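Local coordinates for protein Dok-7 (Mus musculus, PDB 3ML4) that activates the receptor tyrosine kinase MuSK as a dimeric cytoplasmic adaptor in neuromuscular synapse formation, its PH domain binding phosphoinositides and its PTB domain the receptor's juxtamembrane region, at residues 118-128 against 185-196; 136-144 against 154-162. All blocks are in the same frame, centred on the assembly; numbering follows the deposited sequence.

Contact 1. Residues 118-128 against 185-196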
loop_
_atom_site.group_PDB
_atom_site.type_symbol
_atom_site.label_atom_id
_atom_site.label_comp_id
_atom_site.label_asym_id
_atom_site.label_seq_id
_atom_site.Cartn_x
_atom_site.Cartn_y
_atom_site.Cartn_z
ATOM N N PHE B 118 -2.522 14.057 16.436
ATOM C CA PHE B 118 -2.295 15.259 17.237
ATOM C C PHE B 118 -3.572 15.647 17.965
ATOM O O PHE B 118 -4.621 15.815 17.335
ATOM C CB PHE B 118 -1.863 16.423 16.349
ATOM C CG PHE B 118 -0.676 16.126 15.470
ATOM C CD1 PHE B 118 0.597 16.538 15.840
ATOM C CD2 PHE B 118 -0.836 15.451 14.256
ATOM C CE1 PHE B 118 1.700 16.279 15.021
ATOM C CE2 PHE B 118 0.254 15.185 13.442
ATOM C CZ PHE B 118 1.526 15.604 13.826
ATOM N N HIS B 119 -3.485 15.773 19.291
ATOM C CA HIS B 119 -4.598 16.267 20.100
ATOM C C HIS B 119 -4.850 17.744 19.790
ATOM O O HIS B 119 -3.976 18.591 19.999
ATOM C CB HIS B 119 -4.317 16.090 21.595
ATOM C CG HIS B 119 -4.338 14.664 22.062
ATOM N ND1 HIS B 119 -3.317 14.101 22.800
ATOM C CD2 HIS B 119 -5.244 13.675 21.862
ATOM C CE1 HIS B 119 -3.606 12.837 23.059
ATOM N NE2 HIS B 119 -4.767 12.552 22.498
ATOM N N VAL B 120 -6.043 18.039 19.280
ATOM C CA VAL B 120 -6.422 19.399 18.881
ATOM C C VAL B 120 -7.789 19.831 19.439
ATOM O O VAL B 120 -8.562 19.009 19.943
ATOM C CB VAL B 120 -6.445 19.566 17.328
ATOM C CG1 VAL B 120 -5.093 19.173 16.703
ATOM C CG2 VAL B 120 -7.597 18.768 16.705
ATOM N N THR B 121 -8.066 21.129 19.343
ATOM C CA THR B 121 -9.369 21.693 19.652
ATOM C C THR B 121 -9.919 22.323 18.383
ATOM O O THR B 121 -9.310 23.241 17.831
ATOM C CB THR B 121 -9.267 22.774 20.742
ATOM O OG1 THR B 121 -8.418 22.315 21.806
ATOM C CG2 THR B 121 -10.648 23.129 21.284
ATOM N N VAL B 122 -11.061 21.826 17.922
ATOM C CA VAL B 122 -11.686 22.323 16.698
ATOM C C VAL B 122 -12.472 23.607 16.981
ATOM O O VAL B 122 -13.399 23.610 17.792
ATOM C CB VAL B 122 -12.604 21.248 16.019
ATOM C CG1 VAL B 122 -13.227 21.783 14.720
ATOM C CG2 VAL B 122 -11.831 19.958 15.741
ATOM N N ALA B 123 -12.095 24.689 16.303
ATOM C CA ALA B 123 -12.744 25.995 16.471
ATOM C C ALA B 123 -14.185 26.002 15.964
ATOM O O ALA B 123 -14.477 25.403 14.923
ATOM C CB ALA B 123 -11.938 27.081 15.764
ATOM N N PRO B 124 -15.098 26.672 16.699
ATOM C CA PRO B 124 -16.468 26.856 16.191
ATOM C C PRO B 124 -16.509 27.771 14.970
ATOM O O PRO B 124 -15.634 28.628 14.808
ATOM C CB PRO B 124 -17.202 27.513 17.365
ATOM C CG PRO B 124 -16.144 28.121 18.190
ATOM C CD PRO B 124 -14.922 27.264 18.038
ATOM N N GLY B 125 -17.518 27.577 14.122
ATOM C CA GLY B 125 -17.722 28.404 12.934
ATOM C C GLY B 125 -17.983 27.623 11.659
ATOM O O GLY B 125 -18.568 28.148 10.710
ATOM N N THR B 126 -17.548 26.367 11.634
ATOM C CA THR B 126 -17.621 25.549 10.430
ATOM C C THR B 126 -18.672 24.440 10.555
ATOM O O THR B 126 -19.415 24.399 11.530
ATOM C CB THR B 126 -16.242 24.927 10.102
ATOM O OG1 THR B 126 -15.976 23.836 10.993
ATOM C CG2 THR B 126 -15.126 25.972 10.218
ATOM N N LYS B 127 -18.727 23.557 9.556
ATOM C CA LYS B 127 -19.567 22.354 9.591
ATOM C C LYS B 127 -19.142 21.384 10.703
ATOM O O LYS B 127 -19.947 20.581 11.170
ATOM C CB LYS B 127 -19.510 21.624 8.237
ATOM C CG LYS B 127 -20.842 21.453 7.478
ATOM C CD LYS B 127 -21.082 22.534 6.417
ATOM C CE LYS B 127 -22.002 23.643 6.939
ATOM N NZ LYS B 127 -22.015 24.855 6.057
ATOM N N LEU B 128 -17.876 21.461 11.112
ATOM C CA LEU B 128 -17.310 20.568 12.128
ATOM C C LEU B 128 -17.765 20.933 13.535
ATOM O O LEU B 128 -17.843 22.111 13.893
ATOM C CB LEU B 128 -15.775 20.597 12.093
ATOM C CG LEU B 128 -14.971 20.263 10.832
ATOM C CD1 LEU B 128 -13.522 20.645 11.046
ATOM C CD2 LEU B 128 -15.080 18.793 10.462
ATOM N N VAL B 185 -12.504 26.326 4.789
ATOM C CA VAL B 185 -11.383 26.636 5.667
ATOM C C VAL B 185 -11.682 26.199 7.106
ATOM O O VAL B 185 -12.750 26.490 7.640
ATOM C CB VAL B 185 -11.045 28.148 5.603
ATOM C CG1 VAL B 185 -9.737 28.446 6.319
ATOM C CG2 VAL B 185 -10.972 28.621 4.149
ATOM N N PHE B 186 -10.730 25.500 7.722
ATOM C CA PHE B 186 -10.915 24.921 9.056
ATOM C C PHE B 186 -9.774 25.283 9.998
ATOM O O PHE B 186 -8.614 25.368 9.576
ATOM C CB PHE B 186 -11.063 23.397 8.966
ATOM C CG PHE B 186 -12.200 22.951 8.089
ATOM C CD1 PHE B 186 -11.971 22.582 6.771
ATOM C CD2 PHE B 186 -13.503 22.914 8.579
ATOM C CE1 PHE B 186 -13.022 22.178 5.955
ATOM C CE2 PHE B 186 -14.556 22.500 7.774
ATOM C CZ PHE B 186 -14.315 22.138 6.458
ATOM N N PHE B 187 -10.118 25.475 11.272
ATOM C CA PHE B 187 -9.206 26.047 12.261
ATOM C C PHE B 187 -9.047 25.148 13.472
ATOM O O PHE B 187 -10.034 24.768 14.098
ATOM C CB PHE B 187 -9.732 27.401 12.742
ATOM C CG PHE B 187 -9.825 28.447 11.673
ATOM C CD1 PHE B 187 -8.902 29.486 11.628
ATOM C CD2 PHE B 187 -10.847 28.413 10.726
ATOM C CE1 PHE B 187 -8.987 30.463 10.652
ATOM C CE2 PHE B 187 -10.942 29.382 9.738
ATOM C CZ PHE B 187 -10.013 30.409 9.702
ATOM N N LEU B 188 -7.804 24.833 13.818
ATOM C CA LEU B 188 -7.517 23.986 14.974
ATOM C C LEU B 188 -6.536 24.656 15.924
ATOM O O LEU B 188 -5.603 25.325 15.485
ATOM C CB LEU B 188 -6.960 22.620 14.538
ATOM C CG LEU B 188 -7.617 21.851 13.383
ATOM C CD1 LEU B 188 -6.847 20.558 13.080
ATOM C CD2 LEU B 188 -9.082 21.546 13.664
ATOM N N SER B 189 -6.769 24.467 17.222
ATOM C CA SER B 189 -5.851 24.893 18.272
ATOM C C SER B 189 -4.980 23.718 18.690
ATOM O O SER B 189 -5.484 22.632 18.984
ATOM C CB SER B 189 -6.609 25.419 19.498
ATOM O OG SER B 189 -7.121 26.722 19.273
ATOM N N SER B 190 -3.671 23.953 18.715
ATOM C CA SER B 190 -2.695 22.978 19.182
ATOM C C SER B 190 -1.336 23.633 19.320
ATOM O O SER B 190 -1.085 24.678 18.722
ATOM C CB SER B 190 -2.587 21.808 18.206
ATOM O OG SER B 190 -1.601 20.892 18.649
ATOM N N ALA B 191 -0.457 23.002 20.096
ATOM C CA ALA B 191 0.919 23.480 20.240
ATOM C C ALA B 191 1.883 22.798 19.243
ATOM O O ALA B 191 3.106 22.927 19.359
ATOM C CB ALA B 191 1.398 23.303 21.691
ATOM N N GLU B 192 1.332 22.090 18.258
ATOM C CA GLU B 192 2.155 21.303 17.340
ATOM C C GLU B 192 1.916 21.641 15.863
ATOM O O GLU B 192 2.080 20.793 14.988
ATOM C CB GLU B 192 1.948 19.802 17.597
ATOM C CG GLU B 192 2.250 19.359 19.024
ATOM C CD GLU B 192 1.853 17.926 19.273
ATOM O OE1 GLU B 192 0.642 17.631 19.229
ATOM O OE2 GLU B 192 2.749 17.088 19.516
ATOM N N GLY B 193 1.543 22.888 15.599
ATOM C CA GLY B 193 1.218 23.331 14.250
ATOM C C GLY B 193 2.390 23.263 13.295
ATOM O O GLY B 193 2.227 22.888 12.132
ATOM N N GLU B 194 3.565 23.647 13.791
ATOM C CA GLU B 194 4.817 23.551 13.041
ATOM C C GLU B 194 5.124 22.093 12.670
ATOM O O GLU B 194 5.560 21.816 11.553
ATOM C CB GLU B 194 5.973 24.162 13.841
ATOM C CG GLU B 194 6.061 25.693 13.770
ATOM C CD GLU B 194 7.083 26.276 14.751
ATOM O OE1 GLU B 194 8.146 26.763 14.304
ATOM O OE2 GLU B 194 6.828 26.234 15.975
ATOM N N GLN B 195 4.883 21.176 13.605
ATOM C CA GLN B 195 5.009 19.739 13.348
ATOM C C GLN B 195 3.978 19.222 12.357
ATOM O O GLN B 195 4.284 18.349 11.548
ATOM C CB GLN B 195 4.910 18.938 14.646
ATOM C CG GLN B 195 6.239 18.751 15.338
ATOM C CD GLN B 195 6.105 18.408 16.806
ATOM O OE1 GLN B 195 5.139 17.764 17.232
ATOM N NE2 GLN B 195 7.084 18.837 17.595
HETATM N N MSE B 196 2.764 19.763 12.417
HETATM C CA MSE B 196 1.703 19.346 11.508
HETATM C C MSE B 196 1.969 19.807 10.079
HETATM O O MSE B 196 1.802 19.038 9.134
HETATM C CB MSE B 196 0.337 19.842 11.990
HETATM C CG MSE B 196 -0.166 19.124 13.228
HETATM SE SE MSE B 196 -1.724 19.973 14.053
HETATM C CE MSE B 196 -1.147 19.782 15.886
#
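Phe118 and Met196, modelled as selenomethionine, meet where the strand faces the start of helix 193-203, the Met196 side chain running over the ring in the sense opposite to that of Phe118. CG of Met196 sits over the centre of one face of the Phe118 ring, 3.6 Å from the centroid, in a CH-pi contact. SE of Met196 lies oblique to the same ring, a Met-aromatic contact. The bend at chi3 of Met196 (-138°) brings its CE back onto Phe118 CB, 3.5 Å away. Glu192, the N-cap residue of the helix, comes to the ring edge instead: its OE1 is 3.6 Å from Phe118 CD1, with the carboxylate steeply turned against the ring. Replacing Phe118 by an alanine would probably leave Met196 CG without the ring face beneath it and open a gap between strand and helix.

Among the apolar contacts, Val122 and Leu188 run alongside one another in the same sense, with Val122 CG2 3.8 Å from Leu188 CD2. Farther on, Leu128 CD1 packs obliquely on Phe186 at CD2, while Thr126 OG1 approaches the edge of that ring in its plane; Trp156 meets the Phe186 ring edge-to-face.

Backbone bonds join Thr121 and Ser189 as an antiparallel hydrogen-bonded pair, Ser189 N reaching Thr121 O at 2.9 Å. Ala123 N adds a bond to Phe187 O just beyond the strand end. Two ST turns shape the flanking loops: Thr126 OG1 accepts from Leu128 N at 3.0 Å, and Ser190 OG accepts from Glu192 N. Strands 115-122 and 184-189, first and last in chain order of the seven-stranded antiparallel sheet, thus lie side by side within it, and the chain then enters helix 193-203, as in the PH-like fold of the IRS-type PTB domain.

Contact 2. Residues 136-144 against 154-162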
loop_
_atom_site.group_PDB
_atom_site.type_symbol
_atom_site.label_atom_id
_atom_site.label_comp_id
_atom_site.label_asym_id
_atom_site.label_seq_id
_atom_site.Cartn_x
_atom_site.Cartn_y
_atom_site.Cartn_z
ATOM N N HIS B 136 -5.952 12.924 12.735
ATOM C CA HIS B 136 -5.167 11.786 12.242
ATOM C C HIS B 136 -4.754 11.936 10.786
ATOM O O HIS B 136 -5.583 12.213 9.917
ATOM C CB HIS B 136 -5.937 10.473 12.406
ATOM C CG HIS B 136 -6.237 10.119 13.826
ATOM N ND1 HIS B 136 -5.447 9.264 14.561
ATOM C CD2 HIS B 136 -7.242 10.503 14.647
ATOM C CE1 HIS B 136 -5.950 9.137 15.776
ATOM N NE2 HIS B 136 -7.041 9.878 15.854
ATOM N N LEU B 137 -3.467 11.756 10.525
ATOM C CA LEU B 137 -2.997 11.620 9.158
ATOM C C LEU B 137 -2.711 10.148 8.915
ATOM O O LEU B 137 -1.884 9.552 9.604
ATOM C CB LEU B 137 -1.760 12.481 8.909
ATOM C CG LEU B 137 -1.201 12.489 7.485
ATOM C CD1 LEU B 137 -0.859 13.901 7.033
ATOM C CD2 LEU B 137 0.021 11.593 7.388
ATOM N N CYS B 138 -3.432 9.561 7.965
ATOM C CA CYS B 138 -3.212 8.172 7.572
ATOM C C CYS B 138 -2.839 8.080 6.095
ATOM O O CYS B 138 -3.707 7.923 5.233
ATOM C CB CYS B 138 -4.444 7.319 7.864
ATOM S SG CYS B 138 -4.125 5.543 7.781
ATOM N N ASN B 139 -1.537 8.188 5.827
ATOM C CA ASN B 139 -0.982 8.210 4.470
ATOM C C ASN B 139 -1.612 9.281 3.565
ATOM O O ASN B 139 -1.227 10.444 3.617
ATOM C CB ASN B 139 -1.021 6.814 3.819
ATOM C CG ASN B 139 -0.301 5.757 4.642
ATOM O OD1 ASN B 139 0.910 5.828 4.855
ATOM N ND2 ASN B 139 -1.047 4.765 5.104
ATOM N N ASP B 140 -2.577 8.884 2.744
ATOM C CA ASP B 140 -3.180 9.778 1.758
ATOM C C ASP B 140 -4.454 10.475 2.261
ATOM O O ASP B 140 -5.013 11.322 1.561
ATOM C CB ASP B 140 -3.442 9.032 0.435
ATOM C CG ASP B 140 -3.766 7.545 0.637
ATOM O OD1 ASP B 140 -3.471 6.739 -0.279
ATOM O OD2 ASP B 140 -4.307 7.176 1.703
ATOM N N ILE B 141 -4.891 10.126 3.472
ATOM C CA ILE B 141 -6.122 10.682 4.042
ATOM C C ILE B 141 -5.949 11.418 5.378
ATOM O O ILE B 141 -5.136 11.041 6.226
ATOM C CB ILE B 141 -7.244 9.620 4.170
ATOM C CG1 ILE B 141 -6.744 8.376 4.909
ATOM C CG2 ILE B 141 -7.803 9.278 2.798
ATOM C CD1 ILE B 141 -7.847 7.394 5.328
ATOM N N LEU B 142 -6.728 12.481 5.535
ATOM C CA LEU B 142 -6.770 13.248 6.769
ATOM C C LEU B 142 -8.136 13.086 7.409
ATOM O O LEU B 142 -9.167 13.175 6.744
ATOM C CB LEU B 142 -6.479 14.729 6.512
ATOM C CG LEU B 142 -6.300 15.627 7.744
ATOM C CD1 LEU B 142 -4.948 15.379 8.415
ATOM C CD2 LEU B 142 -6.464 17.100 7.373
ATOM N N VAL B 143 -8.127 12.854 8.711
ATOM C CA VAL B 143 -9.337 12.569 9.454
ATOM C C VAL B 143 -9.331 13.320 10.783
ATOM O O VAL B 143 -8.282 13.507 11.400
ATOM C CB VAL B 143 -9.501 11.028 9.643
ATOM C CG1 VAL B 143 -10.102 10.655 10.990
ATOM C CG2 VAL B 143 -10.317 10.450 8.509
ATOM N N LEU B 144 -10.505 13.775 11.195
ATOM C CA LEU B 144 -10.709 14.248 12.557
ATOM C C LEU B 144 -11.556 13.233 13.310
ATOM O O LEU B 144 -12.507 12.688 12.754
ATOM C CB LEU B 144 -11.359 15.640 12.569
ATOM C CG LEU B 144 -10.389 16.822 12.680
ATOM C CD1 LEU B 144 -11.060 18.139 12.319
ATOM C CD2 LEU B 144 -9.772 16.909 14.075
ATOM N N GLY B 154 -14.849 14.146 10.191
ATOM C CA GLY B 154 -14.360 14.930 9.060
ATOM C C GLY B 154 -13.253 14.178 8.357
ATOM O O GLY B 154 -12.377 13.617 9.015
ATOM N N GLN B 155 -13.301 14.154 7.026
ATOM C CA GLN B 155 -12.324 13.415 6.219
ATOM C C GLN B 155 -11.962 14.118 4.909
ATOM O O GLN B 155 -12.832 14.630 4.206
ATOM C CB GLN B 155 -12.814 11.992 5.934
ATOM C CG GLN B 155 -14.128 11.915 5.156
ATOM C CD GLN B 155 -14.545 10.489 4.842
ATOM O OE1 GLN B 155 -15.597 10.028 5.281
ATOM N NE2 GLN B 155 -13.715 9.781 4.082
ATOM N N TRP B 156 -10.672 14.129 4.591
ATOM C CA TRP B 156 -10.161 14.748 3.371
ATOM C C TRP B 156 -9.043 13.887 2.798
ATOM O O TRP B 156 -8.269 13.300 3.554
ATOM C CB TRP B 156 -9.591 16.147 3.665
ATOM C CG TRP B 156 -10.528 17.110 4.362
ATOM C CD1 TRP B 156 -11.281 18.083 3.776
ATOM C CD2 TRP B 156 -10.796 17.192 5.772
ATOM N NE1 TRP B 156 -12.005 18.768 4.727
ATOM C CE2 TRP B 156 -11.728 18.239 5.959
ATOM C CE3 TRP B 156 -10.344 16.481 6.890
ATOM C CZ2 TRP B 156 -12.221 18.592 7.223
ATOM C CZ3 TRP B 156 -10.831 16.830 8.145
ATOM C CH2 TRP B 156 -11.763 17.879 8.301
ATOM N N LYS B 157 -8.963 13.805 1.472
ATOM C CA LYS B 157 -7.721 13.406 0.813
ATOM C C LYS B 157 -6.777 14.586 0.964
ATOM O O LYS B 157 -7.176 15.731 0.724
ATOM C CB LYS B 157 -7.922 13.145 -0.682
ATOM C CG LYS B 157 -8.586 11.832 -1.062
ATOM C CD LYS B 157 -8.202 11.449 -2.493
ATOM C CE LYS B 157 -9.417 11.095 -3.348
ATOM N NZ LYS B 157 -10.239 9.974 -2.793
ATOM N N LEU B 158 -5.532 14.322 1.354
ATOM C CA LEU B 158 -4.505 15.366 1.379
ATOM C C LEU B 158 -4.310 16.069 0.029
ATOM O O LEU B 158 -4.031 17.265 -0.014
ATOM C CB LEU B 158 -3.176 14.817 1.893
ATOM C CG LEU B 158 -2.727 15.399 3.236
ATOM C CD1 LEU B 158 -3.554 14.860 4.399
ATOM C CD2 LEU B 158 -1.249 15.133 3.457
ATOM N N SER B 159 -4.483 15.325 -1.062
ATOM C CA SER B 159 -4.309 15.860 -2.413
ATOM C C SER B 159 -5.422 16.840 -2.831
ATOM O O SER B 159 -5.335 17.485 -3.884
ATOM C CB SER B 159 -4.171 14.714 -3.431
ATOM O OG SER B 159 -5.318 13.880 -3.428
ATOM N N ASP B 160 -6.453 16.954 -1.997
ATOM C CA ASP B 160 -7.589 17.823 -2.285
ATOM C C ASP B 160 -7.577 19.098 -1.433
ATOM O O ASP B 160 -8.499 19.912 -1.501
ATOM C CB ASP B 160 -8.895 17.052 -2.097
ATOM C CG ASP B 160 -9.037 15.893 -3.069
ATOM O OD1 ASP B 160 -8.320 15.872 -4.092
ATOM O OD2 ASP B 160 -9.874 15.003 -2.819
ATOM N N LEU B 161 -6.527 19.262 -0.635
ATOM C CA LEU B 161 -6.322 20.473 0.157
ATOM C C LEU B 161 -5.632 21.557 -0.669
ATOM O O LEU B 161 -4.577 21.312 -1.251
ATOM C CB LEU B 161 -5.472 20.150 1.388
ATOM C CG LEU B 161 -6.102 19.848 2.747
ATOM C CD1 LEU B 161 -7.485 19.197 2.663
ATOM C CD2 LEU B 161 -5.137 18.982 3.537
ATOM N N ARG B 162 -6.229 22.748 -0.718
ATOM C CA ARG B 162 -5.638 23.885 -1.438
ATOM C C ARG B 162 -4.432 24.419 -0.689
ATOM O O ARG B 162 -3.356 24.589 -1.257
ATOM C CB ARG B 162 -6.630 25.041 -1.596
ATOM C CG ARG B 162 -7.950 24.698 -2.246
ATOM C CD ARG B 162 -8.542 25.918 -2.947
ATOM N NE ARG B 162 -9.961 25.738 -3.263
ATOM C CZ ARG B 162 -10.621 26.433 -4.185
ATOM N NH1 ARG B 162 -9.997 27.358 -4.908
ATOM N NH2 ARG B 162 -11.907 26.194 -4.394
#
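Leu142, which has the largest surface buried here, meets Trp156 across the strands and Leu158 beyond them. Its CG stands anti to the backbone N (chi1 -172°), and the CD2 branch reaches Trp156 CE3 at 4.0 Å, the two side chains meeting at a slant. Its CB bears on Leu158 CD1 at 3.6 Å. The backbones of Leu142 and Trp156 form an antiparallel hydrogen-bonded pair: Leu142 N donates to Trp156 O, and Trp156 N returns a bond to Leu142 O, 2.8 Å long.

Trp156 turns the rim of its six-membered ring to the other strand, with Leu142 O and Leu144 CD1 both at its edge, near the ring plane; Leu144 CD1 lies 4.1 Å from Trp156 CH2. Its indole N-H is used by Trp182 O, a bond that ties the ring to a loop. A side chain at Gly154 would probably crowd the same indole near CH2. Strands 141-146 and 151-157 make up a beta hairpin at one end of the PTB sheet, and a type II' turn from Cys138 to Ile141 links strand 141-146 to strand 133-138.

Leu158 carries the contact past the strand end into a 3-10 segment. Its N donates to Asp140 O at 3.1 Å. Its side chain folds inward, where CD2 meets Leu137 CD1 at 3.8 Å and the two leucines stand roughly perpendicular. Phe200 of helix 193-203 covers Leu137 and Leu142, while Ile203 covers Leu158. Just beyond, the bound peptide packs an apolar side chain on Ser159 and is hydrogen-bonded by a polar side chain to Leu161 O.

Contact 2 is nested inside the chain loop closed by contact 1, and their centres are about 14 Å apart in one PTB domain. Contact 2 is largely buried and joins hairpin neighbours; contact 1 brings together strands far apart in sequence and is partly buried, with Thr121, Phe187 and Ser189 exposed. Both share the apolar interior: Leu144 of contact 2 touches Val120, Val122 and Leu128 of contact 1, its CD1 lying 3.7 Å from Leu128 CD1. Helix 193-203 serves both, beginning beside Phe118 in one and covering leucines in the other. Ring-face and ST-turn chemistry marks contact 1, whereas aliphatic packing round an indole edge marks contact 2, which also borders the peptide.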